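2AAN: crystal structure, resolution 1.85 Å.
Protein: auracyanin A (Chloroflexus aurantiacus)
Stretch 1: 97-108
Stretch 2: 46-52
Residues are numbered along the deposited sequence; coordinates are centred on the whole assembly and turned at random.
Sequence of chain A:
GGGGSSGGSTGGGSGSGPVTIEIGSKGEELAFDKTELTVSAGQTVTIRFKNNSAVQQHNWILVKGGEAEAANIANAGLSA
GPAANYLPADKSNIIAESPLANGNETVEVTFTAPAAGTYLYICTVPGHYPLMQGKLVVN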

# COMPACT_ATOMS: atom_id res chain seq x y z
N GLU A 97 5.55 1.71 3.77
CA GLU A 97 5.40 0.35 3.28
C GLU A 97 4.87 -0.57 4.35
O GLU A 97 5.50 -0.73 5.40
CB GLU A 97 6.74 -0.28 2.86
CG GLU A 97 7.62 0.44 1.94
CD GLU A 97 9.03 -0.18 1.89
OE1 GLU A 97 9.26 -1.27 2.47
OE2 GLU A 97 9.92 0.41 1.27
N SER A 98 3.76 -1.24 4.06
CA SER A 98 3.35 -2.36 4.89
C SER A 98 4.36 -3.50 4.72
O SER A 98 4.97 -3.66 3.67
CB SER A 98 1.94 -2.84 4.57
OG SER A 98 1.96 -3.69 3.46
N PRO A 99 4.55 -4.30 5.77
CA PRO A 99 5.19 -5.57 5.56
C PRO A 99 4.38 -6.35 4.52
O PRO A 99 3.21 -6.05 4.27
CB PRO A 99 5.07 -6.23 6.93
CG PRO A 99 4.96 -5.13 7.87
CD PRO A 99 4.15 -4.12 7.16
N LEU A 100 5.00 -7.38 3.94
CA LEU A 100 4.35 -8.25 3.01
C LEU A 100 3.41 -9.18 3.74
O LEU A 100 3.81 -9.87 4.65
CB LEU A 100 5.39 -9.07 2.28
CG LEU A 100 5.01 -9.90 1.06
CD1 LEU A 100 4.34 -9.10 -0.02
CD2 LEU A 100 6.28 -10.49 0.50
N ALA A 101 2.15 -9.22 3.31
CA ALA A 101 1.19 -10.04 4.03
C ALA A 101 0.94 -11.34 3.26
O ALA A 101 0.51 -11.32 2.12
CB ALA A 101 -0.05 -9.30 4.27
N ASN A 102 1.23 -12.46 3.91
CA ASN A 102 0.91 -13.77 3.37
C ASN A 102 -0.54 -14.10 3.57
O ASN A 102 -1.29 -13.31 4.16
CB ASN A 102 1.83 -14.82 4.00
CG ASN A 102 3.27 -14.65 3.55
OD1 ASN A 102 3.54 -14.20 2.44
ND2 ASN A 102 4.20 -15.01 4.41
N GLY A 103 -0.95 -15.26 3.07
CA GLY A 103 -2.34 -15.71 3.20
C GLY A 103 -2.92 -15.56 4.61
O GLY A 103 -2.29 -15.97 5.58
N ASN A 104 -4.10 -14.95 4.70
CA ASN A 104 -4.82 -14.74 5.96
C ASN A 104 -4.06 -13.93 7.02
O ASN A 104 -4.47 -13.91 8.16
CB ASN A 104 -5.30 -16.08 6.53
CG ASN A 104 -6.26 -16.79 5.60
OD1 ASN A 104 -6.10 -17.96 5.29
ND2 ASN A 104 -7.27 -16.07 5.14
N GLU A 105 -3.01 -13.22 6.64
CA GLU A 105 -2.19 -12.49 7.59
C GLU A 105 -2.62 -11.04 7.71
O GLU A 105 -3.03 -10.42 6.74
CB GLU A 105 -0.73 -12.57 7.15
CG GLU A 105 0.26 -11.93 8.11
CD GLU A 105 1.75 -12.12 7.71
OE1 GLU A 105 2.08 -12.66 6.61
OE2 GLU A 105 2.60 -11.72 8.55
N THR A 106 -2.50 -10.49 8.91
CA THR A 106 -2.68 -9.05 9.12
C THR A 106 -1.35 -8.42 9.44
O THR A 106 -0.64 -8.89 10.31
CB THR A 106 -3.69 -8.74 10.25
OG1 THR A 106 -4.98 -9.20 9.86
CG2 THR A 106 -3.79 -7.24 10.53
N VAL A 107 -1.06 -7.32 8.78
CA VAL A 107 0.17 -6.59 8.98
C VAL A 107 -0.16 -5.13 9.26
O VAL A 107 -1.28 -4.67 9.03
CB VAL A 107 1.09 -6.71 7.77
CG1 VAL A 107 1.39 -8.18 7.47
CG2 VAL A 107 0.51 -6.04 6.54
N GLU A 108 0.80 -4.41 9.79
CA GLU A 108 0.59 -2.99 10.12
C GLU A 108 1.74 -2.16 9.67
O GLU A 108 2.88 -2.58 9.73
CB GLU A 108 0.44 -2.76 11.63
CG GLU A 108 -0.76 -3.46 12.26
CD GLU A 108 -1.02 -3.01 13.71
OE1 GLU A 108 -2.22 -2.79 14.05
OE2 GLU A 108 -0.04 -2.90 14.50
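Stretch 2 (46-52) TIRFKNN

Stretch 2 lies along stretch 1 as an antiparallel neighbour in a β-sheet. Residues 46-50 are extended, completing a strand that begins earlier in the chain, while Asn-51 and Asn-52 leave it as loop. In stretch 1 the matching strand is 106-108, entered through a type II turn from Asn-102 to Glu-105. The two strand axes approach to 4.7 Å, with 162° between their N-to-C directions, so they run antiparallel with a modest twist. The register pairs Thr-106 with Lys-50, Val-107 with Phe-49 and Glu-108 with Arg-48. The CA atoms of Val-107 and Phe-49, the hydrogen-bonded pair, stand 5.3 Å apart; the non-hydrogen-bonded pairs draw closer, with Thr-106 CA 4.3 Å from Lys-50 CA and Glu-108 CA 4.5 Å from Arg-48 CA.

Backbone hydrogen bonds fix this register. Phe-49 N donates to Val-107 O at 2.8 Å and Val-107 N to Phe-49 O at 2.9 Å, closing one reciprocal ring. One step beyond the last bridge, Asn-51 N reaches Glu-105 O at 2.9 Å, carrying the pairing to the edge of the turn. CA-H...O contacts run alongside these bonds and on past both ends: Thr-106 CA lies 3.3 Å from Phe-49 O between them, Glu-108 CA 3.1 Å from Ile-47 O beyond one end, and Asn-104 CA 3.3 Å from Asn-51 O beyond the other.

The turn is held by both backbone and side chains. Glu-105 N bonds to Asn-102 O at 3.0 Å, and Asn-102 N bonds to the carboxylate of its own stretch, Glu-105 OE1, at 2.8 Å. The CA-to-CB bond of Asn-51 points toward stretch 1, and its ND2 makes two weak hydrogen bonds, to Asn-102 O at 3.0 Å and to Ala-101 O at 3.3 Å. A single amide thus links the residue just after the strand to the start of the turn and the residue before it, and Asn-51 has the largest area covered across the contact.

Alternation along the strands separates the chemistry of the two faces. Val-107 and Phe-49 share the apolar one: Val-107 CG2 meets the edge of the aromatic ring, 4.0 Å from Phe-49 CD2. Ala-101 extends this patch from the loop, its CB 4.3 Å from Phe-49 CD2. All three residues are buried.

The other face carries Thr-106, Glu-108, Arg-48 and Lys-50, and its contacts are polar or use the aliphatic parts of long side chains. Glu-108 OE1 forms a salt bridge with Arg-48 NH1 at 3.4 Å, near the guanidinium plane; its hydrogen bond is weak. Thr-106 CG2 packs over one face of that guanidinium and lies 3.5 Å from Arg-48 CG, while Thr-106 OG1 is 3.5 Å from Lys-50 CG. A water joins Thr-106 OG1, at 3.2 Å, to Arg-48 NH2, at 3.3 Å, the latter bond weak. The rule to read here is simple: backbone bonds set the register, side-chain alternation sorts apolar from polar and charged, and one asparagine adds two weak bonds to the start of the turn and the residue before it.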

# COMPACT_ATOMS: atom_id res chain seq x y z
N THR A 46 -1.92 4.45 11.61
CA THR A 46 -1.56 3.05 11.56
C THR A 46 -2.51 2.39 10.54
O THR A 46 -3.72 2.40 10.71
CB THR A 46 -1.63 2.35 12.95
OG1 THR A 46 -0.72 2.98 13.88
CG2 THR A 46 -1.26 0.85 12.80
N ILE A 47 -1.96 1.89 9.45
CA ILE A 47 -2.70 1.04 8.52
C ILE A 47 -2.59 -0.40 9.00
O ILE A 47 -1.49 -0.92 9.20
CB ILE A 47 -2.17 1.19 7.07
CG1 ILE A 47 -2.38 2.63 6.56
CG2 ILE A 47 -2.82 0.14 6.17
CD1 ILE A 47 -3.76 2.96 6.18
N ARG A 48 -3.73 -0.99 9.27
CA ARG A 48 -3.82 -2.38 9.62
C ARG A 48 -4.44 -3.09 8.42
O ARG A 48 -5.63 -2.99 8.16
CB ARG A 48 -4.67 -2.53 10.87
CG ARG A 48 -4.76 -3.96 11.40
CD ARG A 48 -5.50 -4.02 12.74
NE ARG A 48 -5.80 -5.39 13.14
CZ ARG A 48 -4.94 -6.22 13.74
NH1 ARG A 48 -3.70 -5.83 14.05
NH2 ARG A 48 -5.33 -7.46 14.04
N PHE A 49 -3.59 -3.76 7.66
CA PHE A 49 -3.96 -4.37 6.42
C PHE A 49 -4.19 -5.84 6.63
O PHE A 49 -3.30 -6.56 7.06
CB PHE A 49 -2.85 -4.14 5.41
CG PHE A 49 -3.08 -4.79 4.09
CD1 PHE A 49 -4.25 -4.61 3.40
CD2 PHE A 49 -2.09 -5.58 3.52
CE1 PHE A 49 -4.44 -5.18 2.15
CE2 PHE A 49 -2.29 -6.17 2.28
CZ PHE A 49 -3.51 -5.98 1.60
N LYS A 50 -5.41 -6.25 6.37
CA LYS A 50 -5.83 -7.61 6.57
C LYS A 50 -5.92 -8.29 5.22
O LYS A 50 -6.72 -7.91 4.34
CB LYS A 50 -7.18 -7.64 7.25
CG LYS A 50 -7.64 -9.04 7.66
CD LYS A 50 -9.05 -8.95 8.27
CE LYS A 50 -9.49 -10.28 8.91
NZ LYS A 50 -9.08 -11.47 8.12
N ASN A 51 -5.10 -9.31 5.04
CA ASN A 51 -5.20 -10.14 3.85
C ASN A 51 -6.36 -11.10 4.00
O ASN A 51 -6.29 -12.05 4.77
CB ASN A 51 -3.89 -10.91 3.59
CG ASN A 51 -3.86 -11.53 2.24
OD1 ASN A 51 -4.88 -11.53 1.53
ND2 ASN A 51 -2.71 -12.03 1.83
N ASN A 52 -7.42 -10.87 3.24
CA ASN A 52 -8.61 -11.73 3.29
C ASN A 52 -8.57 -12.88 2.30
O ASN A 52 -9.58 -13.54 2.08
CB ASN A 52 -9.84 -10.86 3.05
CG ASN A 52 -10.09 -9.91 4.20
OD1 ASN A 52 -10.21 -10.36 5.33
ND2 ASN A 52 -10.16 -8.61 3.93
O HOH W 1 -7.46 -8.69 11.80